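Pullulanase (Bacillus acidopullulyticus, PDB 2WAN) hydrolyses alpha-1,6-glucosidic linkages in pullulan and probably at the branch points of starch-type polysaccharides. Local coordinates at residues A[229-241]-A[249-261]. Residues are numbered along the deposited sequence; the frame is centred on the assembly and turned at random.
Sequences VSLTVPEGGEKVT and NQVFDSVNHPNQA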
# COMPACT_ATOMS: atom_id res chain seq x y z
N VAL A 229 27.78 -32.62 -20.97
CA VAL A 229 27.66 -34.05 -20.68
C VAL A 229 26.81 -34.73 -21.75
O VAL A 229 25.71 -34.27 -22.07
CB VAL A 229 27.04 -34.32 -19.27
CG1 VAL A 229 26.95 -35.82 -19.01
CG2 VAL A 229 27.86 -33.66 -18.18
N SER A 230 27.34 -35.83 -22.31
CA SER A 230 26.60 -36.65 -23.28
C SER A 230 25.68 -37.65 -22.60
O SER A 230 26.08 -38.33 -21.65
CB SER A 230 27.57 -37.41 -24.20
OG SER A 230 28.37 -36.51 -24.94
N LEU A 231 24.45 -37.73 -23.12
CA LEU A 231 23.42 -38.63 -22.60
C LEU A 231 22.68 -39.31 -23.76
O LEU A 231 22.02 -38.64 -24.56
CB LEU A 231 22.42 -37.84 -21.73
CG LEU A 231 21.12 -38.51 -21.25
CD1 LEU A 231 21.39 -39.49 -20.12
CD2 LEU A 231 20.12 -37.47 -20.79
N THR A 232 22.79 -40.63 -23.84
CA THR A 232 22.02 -41.40 -24.81
C THR A 232 20.86 -42.12 -24.12
O THR A 232 21.05 -42.84 -23.14
CB THR A 232 22.89 -42.40 -25.61
OG1 THR A 232 23.57 -43.28 -24.71
CG2 THR A 232 23.93 -41.67 -26.43
N VAL A 233 19.65 -41.87 -24.62
CA VAL A 233 18.43 -42.49 -24.11
C VAL A 233 18.05 -43.65 -25.04
O VAL A 233 17.83 -43.43 -26.23
CB VAL A 233 17.28 -41.45 -24.01
CG1 VAL A 233 15.97 -42.12 -23.58
CG2 VAL A 233 17.65 -40.35 -23.02
N PRO A 234 17.98 -44.88 -24.49
CA PRO A 234 17.78 -46.10 -25.28
C PRO A 234 16.41 -46.18 -25.96
O PRO A 234 15.54 -45.33 -25.72
CB PRO A 234 17.90 -47.21 -24.24
CG PRO A 234 17.51 -46.57 -22.95
CD PRO A 234 18.07 -45.18 -23.04
N GLU A 235 16.25 -47.19 -26.80
CA GLU A 235 14.97 -47.54 -27.44
C GLU A 235 13.80 -47.44 -26.46
O GLU A 235 13.85 -47.97 -25.35
CB GLU A 235 15.06 -48.97 -27.98
CG GLU A 235 13.87 -49.43 -28.81
CD GLU A 235 14.05 -49.14 -30.29
OE1 GLU A 235 15.17 -49.34 -30.81
OE2 GLU A 235 13.06 -48.73 -30.94
N GLY A 236 12.74 -46.74 -26.88
CA GLY A 236 11.50 -46.67 -26.11
C GLY A 236 11.41 -45.52 -25.12
O GLY A 236 10.33 -45.23 -24.60
N GLY A 237 12.54 -44.88 -24.85
CA GLY A 237 12.59 -43.77 -23.90
C GLY A 237 12.87 -44.23 -22.49
O GLY A 237 12.85 -45.43 -22.20
N GLU A 238 13.13 -43.27 -21.60
CA GLU A 238 13.47 -43.55 -20.21
C GLU A 238 13.23 -42.33 -19.32
O GLU A 238 13.47 -41.20 -19.73
CB GLU A 238 14.94 -43.98 -20.10
CG GLU A 238 15.34 -44.59 -18.77
CD GLU A 238 16.80 -45.00 -18.71
OE1 GLU A 238 17.34 -45.10 -17.59
OE2 GLU A 238 17.42 -45.22 -19.77
N LYS A 239 12.73 -42.58 -18.11
CA LYS A 239 12.67 -41.56 -17.08
C LYS A 239 14.07 -41.40 -16.51
O LYS A 239 14.70 -42.38 -16.09
CB LYS A 239 11.68 -41.95 -15.98
CG LYS A 239 11.35 -40.84 -15.00
CD LYS A 239 10.60 -41.37 -13.78
CE LYS A 239 10.46 -40.31 -12.70
NZ LYS A 239 9.83 -40.87 -11.48
N VAL A 240 14.58 -40.17 -16.52
CA VAL A 240 15.94 -39.90 -16.07
C VAL A 240 15.93 -38.94 -14.89
O VAL A 240 15.18 -37.96 -14.86
CB VAL A 240 16.81 -39.32 -17.22
CG1 VAL A 240 18.27 -39.20 -16.79
CG2 VAL A 240 16.71 -40.19 -18.47
N THR A 241 16.77 -39.23 -13.90
CA THR A 241 16.99 -38.30 -12.81
C THR A 241 18.33 -37.61 -12.99
O THR A 241 19.35 -38.26 -13.25
CB THR A 241 16.90 -39.01 -11.43
OG1 THR A 241 15.59 -39.56 -11.28
CG2 THR A 241 17.17 -38.04 -10.29
N ASN A 249 29.86 -29.41 -6.30
CA ASN A 249 29.45 -28.99 -7.66
C ASN A 249 29.32 -30.15 -8.64
O ASN A 249 29.33 -29.95 -9.85
CB ASN A 249 30.39 -27.93 -8.23
CG ASN A 249 30.50 -26.72 -7.34
OD1 ASN A 249 31.60 -26.29 -6.99
ND2 ASN A 249 29.35 -26.17 -6.95
N GLN A 250 29.19 -31.36 -8.10
CA GLN A 250 29.10 -32.56 -8.93
C GLN A 250 27.74 -32.67 -9.63
O GLN A 250 26.71 -32.29 -9.06
CB GLN A 250 29.36 -33.82 -8.11
CG GLN A 250 30.84 -34.17 -7.96
CD GLN A 250 31.04 -35.32 -6.99
OE1 GLN A 250 30.73 -35.21 -5.80
NE2 GLN A 250 31.54 -36.45 -7.51
N VAL A 251 27.77 -33.19 -10.85
CA VAL A 251 26.60 -33.34 -11.69
C VAL A 251 26.52 -34.80 -12.15
O VAL A 251 27.48 -35.33 -12.70
CB VAL A 251 26.67 -32.40 -12.92
CG1 VAL A 251 25.54 -32.70 -13.91
CG2 VAL A 251 26.65 -30.94 -12.48
N PHE A 252 25.37 -35.42 -11.91
CA PHE A 252 25.14 -36.81 -12.28
C PHE A 252 23.83 -36.93 -13.04
O PHE A 252 22.94 -36.09 -12.90
CB PHE A 252 25.04 -37.70 -11.03
CG PHE A 252 26.24 -37.66 -10.14
CD1 PHE A 252 27.39 -38.38 -10.47
CD2 PHE A 252 26.23 -36.91 -8.96
CE1 PHE A 252 28.51 -38.35 -9.64
CE2 PHE A 252 27.34 -36.88 -8.13
CZ PHE A 252 28.48 -37.60 -8.47
N ASP A 253 23.71 -37.99 -13.83
CA ASP A 253 22.41 -38.45 -14.32
C ASP A 253 22.30 -39.95 -14.07
O ASP A 253 23.31 -40.63 -13.89
CB ASP A 253 22.18 -38.09 -15.80
CG ASP A 253 23.14 -38.80 -16.74
OD1 ASP A 253 24.16 -38.19 -17.12
OD2 ASP A 253 22.86 -39.96 -17.13
N SER A 254 21.07 -40.45 -14.05
CA SER A 254 20.80 -41.84 -13.68
C SER A 254 21.13 -42.86 -14.77
O SER A 254 21.12 -44.07 -14.52
CB SER A 254 19.34 -42.00 -13.22
OG SER A 254 18.44 -41.67 -14.27
N VAL A 255 21.41 -42.38 -15.98
CA VAL A 255 21.81 -43.27 -17.08
C VAL A 255 23.33 -43.49 -17.07
O VAL A 255 23.79 -44.63 -17.12
CB VAL A 255 21.33 -42.75 -18.46
CG1 VAL A 255 21.80 -43.68 -19.59
CG2 VAL A 255 19.82 -42.62 -18.48
N ASN A 256 24.09 -42.39 -17.01
CA ASN A 256 25.55 -42.47 -16.94
C ASN A 256 26.06 -42.96 -15.59
O ASN A 256 27.14 -43.54 -15.50
CB ASN A 256 26.20 -41.12 -17.27
CG ASN A 256 26.02 -40.71 -18.73
OD1 ASN A 256 26.35 -41.46 -19.64
ND2 ASN A 256 25.50 -39.51 -18.95
N HIS A 257 25.28 -42.73 -14.54
CA HIS A 257 25.62 -43.19 -13.19
C HIS A 257 24.38 -43.75 -12.49
O HIS A 257 23.73 -43.04 -11.72
CB HIS A 257 26.27 -42.07 -12.37
CG HIS A 257 27.59 -41.62 -12.92
ND1 HIS A 257 27.72 -40.51 -13.73
CD2 HIS A 257 28.84 -42.14 -12.80
CE1 HIS A 257 28.99 -40.36 -14.07
NE2 HIS A 257 29.69 -41.34 -13.52
N PRO A 258 24.05 -45.03 -12.76
CA PRO A 258 22.78 -45.66 -12.36
C PRO A 258 22.49 -45.64 -10.86
O PRO A 258 21.48 -45.08 -10.44
CB PRO A 258 22.92 -47.10 -12.88
CG PRO A 258 23.94 -47.03 -13.96
CD PRO A 258 24.91 -45.98 -13.50
N ASN A 259 23.35 -46.26 -10.05
CA ASN A 259 23.16 -46.24 -8.61
C ASN A 259 24.35 -45.59 -7.90
O ASN A 259 24.94 -46.16 -6.98
CB ASN A 259 22.84 -47.63 -8.05
CG ASN A 259 21.89 -47.58 -6.84
OD1 ASN A 259 22.27 -47.16 -5.75
ND2 ASN A 259 20.65 -48.02 -7.04
N GLN A 260 24.68 -44.38 -8.35
CA GLN A 260 25.66 -43.52 -7.69
C GLN A 260 25.12 -43.12 -6.32
O GLN A 260 23.92 -42.88 -6.17
CB GLN A 260 25.93 -42.29 -8.56
CG GLN A 260 27.39 -41.86 -8.65
CD GLN A 260 27.90 -41.20 -7.39
OE1 GLN A 260 27.30 -40.26 -6.87
NE2 GLN A 260 29.04 -41.68 -6.89
N ALA A 261 26.00 -43.05 -5.32
CA ALA A 261 25.62 -42.71 -3.95
C ALA A 261 25.49 -41.20 -3.74
O ALA A 261 26.34 -40.44 -4.21
CB ALA A 261 26.62 -43.29 -2.95
O HOH W 1 25.01 -41.81 -22.08
O HOH W 2 17.16 -43.43 -15.60
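Strands 238-241 and 250-253 run antiparallel, their axes 7.5 Å apart at 164°, and Ser254 N donates to Thr241 O (2.9 Å) where the second strand ends. The return bond comes from a side chain: with Ser254 chi1 at 61°, OG lies between the Ser254 backbone N and carbonyl carbon and meets the Thr241 N-H at 3.0 Å (N to OG) and 168°. Water 2 donates to Glu238 OE1 and Lys239 O and accepts a hydrogen bond from Ser254 OG.

Asp253 heads an Asx motif. Its OD2 takes Asn256 N at 2.7 Å from above the carboxylate plane, while the syn lone pair of OD1 receives Asn256 ND2; Tyr212 also bonds OD1. That amide nitrogen reaches on to Ser230 O (3.0 Å), and water 1 accepts from Thr232 N and donates to Asn256 OD1, tying the turn to strand 223-233 of a different sheet. Between strands 223-233 and 238-245, Val255 sets CB against Leu231 CD1 (3.7 Å), crossing it nearly perpendicularly, and CG2 against Val240 CG2.

Direct and water-mediated bonds thus fasten residues 254-256 to both sheets, consistent with an X25 beta sandwich, and both Asn256 ND2 bonds would restrain its amide's rotation.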